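PDB 2HWJ: hypothetical protein Atu1540 from Agrobacterium tumefaciens str. C58, which is of unknown function but belongs to a putative ParB-like nuclease family, so it may act on nucleic acid. Local coordinates for residues A[9-14]-A[80-85]. Sequence-based numbering, arbitrary orientation.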
# COMPACT_ATOMS: atom_id res chain seq x y z
N LEU A 9 -3.58 -24.98 1.23
CA LEU A 9 -2.50 -25.50 2.04
C LEU A 9 -1.66 -26.47 1.22
O LEU A 9 -2.20 -27.31 0.50
CB LEU A 9 -3.10 -26.27 3.19
CG LEU A 9 -2.06 -26.88 4.12
CD1 LEU A 9 -1.33 -25.76 4.85
CD2 LEU A 9 -2.67 -27.82 5.11
N SER A 10 -0.33 -26.35 1.33
CA SER A 10 0.51 -27.44 0.91
C SER A 10 1.63 -27.59 1.84
O SER A 10 1.55 -27.08 2.97
CB SER A 10 1.03 -27.36 -0.52
OG SER A 10 1.32 -26.05 -0.84
N ARG A 11 2.68 -28.25 1.36
CA ARG A 11 3.61 -28.99 2.19
C ARG A 11 4.86 -29.26 1.41
O ARG A 11 4.80 -29.87 0.39
CB ARG A 11 2.98 -30.33 2.46
CG ARG A 11 3.76 -31.22 3.44
CD ARG A 11 3.65 -30.66 4.80
NE ARG A 11 4.06 -31.59 5.84
CZ ARG A 11 4.02 -32.91 5.76
NH1 ARG A 11 3.57 -33.50 4.65
NH2 ARG A 11 4.44 -33.62 6.80
N ILE A 12 6.00 -28.84 1.90
CA ILE A 12 7.24 -29.00 1.19
C ILE A 12 8.35 -29.32 2.16
O ILE A 12 8.30 -28.95 3.38
CB ILE A 12 7.60 -27.73 0.44
CG1 ILE A 12 8.64 -27.96 -0.67
CG2 ILE A 12 8.12 -26.72 1.38
CD1 ILE A 12 8.60 -26.85 -1.70
N ALA A 13 9.37 -29.98 1.59
CA ALA A 13 10.58 -30.30 2.30
C ALA A 13 11.36 -29.03 2.32
O ALA A 13 11.63 -28.42 1.26
CB ALA A 13 11.37 -31.31 1.55
N ILE A 14 11.75 -28.64 3.53
CA ILE A 14 12.56 -27.47 3.67
C ILE A 14 13.84 -27.54 2.82
O ILE A 14 14.32 -26.53 2.30
CB ILE A 14 12.93 -27.21 5.14
CG1 ILE A 14 11.69 -26.81 5.96
CG2 ILE A 14 14.01 -26.10 5.21
CD1 ILE A 14 11.90 -27.07 7.42
N VAL A 80 13.99 -30.18 11.41
CA VAL A 80 12.64 -30.32 10.99
C VAL A 80 12.70 -30.47 9.48
O VAL A 80 13.36 -29.68 8.86
CB VAL A 80 11.84 -29.08 11.32
CG1 VAL A 80 10.49 -29.21 10.69
CG2 VAL A 80 11.69 -28.93 12.79
N GLU A 81 12.03 -31.47 8.90
CA GLU A 81 12.06 -31.75 7.44
C GLU A 81 11.09 -30.98 6.57
O GLU A 81 11.44 -30.54 5.49
CB GLU A 81 11.81 -33.23 7.16
CG GLU A 81 11.30 -34.02 8.40
CD GLU A 81 11.48 -35.56 8.23
OE1 GLU A 81 11.40 -36.02 7.04
OE2 GLU A 81 11.73 -36.26 9.25
N HIS A 82 9.86 -30.85 7.02
CA HIS A 82 8.84 -30.25 6.23
C HIS A 82 8.23 -28.96 6.85
O HIS A 82 8.27 -28.75 8.06
CB HIS A 82 7.75 -31.29 6.03
CG HIS A 82 8.13 -32.47 5.17
ND1 HIS A 82 8.50 -33.70 5.69
CD2 HIS A 82 8.16 -32.61 3.82
CE1 HIS A 82 8.72 -34.54 4.71
NE2 HIS A 82 8.52 -33.91 3.56
N VAL A 83 7.65 -28.09 6.03
CA VAL A 83 6.91 -26.98 6.58
C VAL A 83 5.62 -26.76 5.74
O VAL A 83 5.66 -26.92 4.54
CB VAL A 83 7.79 -25.72 6.65
CG1 VAL A 83 8.20 -25.20 5.22
CG2 VAL A 83 7.05 -24.58 7.35
N LEU A 84 4.50 -26.38 6.34
CA LEU A 84 3.30 -26.02 5.59
C LEU A 84 3.53 -24.73 4.88
O LEU A 84 4.31 -23.86 5.37
CB LEU A 84 2.18 -25.77 6.54
CG LEU A 84 1.85 -26.96 7.42
CD1 LEU A 84 0.69 -26.62 8.30
CD2 LEU A 84 1.65 -28.26 6.59
N THR A 85 2.90 -24.58 3.72
CA THR A 85 3.14 -23.44 2.87
C THR A 85 1.78 -23.10 2.24
O THR A 85 0.86 -23.92 2.22
CB THR A 85 3.92 -23.85 1.62
OG1 THR A 85 3.25 -24.97 1.00
CG2 THR A 85 5.36 -24.27 1.89
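R11 stacks its guanidinium on the imidazole of H82, with centres 4.6 Å apart and planes inclined by 26°; H82 CG sits over one guanidinium face, displaced toward its rim, while I12 O approaches the imidazole edge close to the ring plane. This stack links diagonal neighbours on one face of an antiparallel strand pair, where 9-13, outermost in the chain's four-stranded mixed sheet, runs beside 82-85. The R11 chain bends at chi2 (71°), and its CD meets L84 CD2 at 3.6 Å.

The register follows from the backbone: S10 with T85 and I12 with V83 are hydrogen-bonded pairs, R11 with L84 and A13 with H82 non-hydrogen-bonded ones. S10 N to T85 O is 2.8 Å and nearly straight at the hydrogen (175°), whereas I12 N to V83 O is stretched to 3.3 Å. Beyond the strand, I14 N donates to E81 O, and I14 CG1 packs on V83 CG1; V72 and S76 of helix 69-77 also touch I14. L9 packs on I52 of the second subunit, placing this edge at an interface.

On the face opposite R11, I12 CG2 meets T85 CG2 at 3.7 Å, and S10 OG hydrogen-bonds T85 OG1 at 2.9 Å.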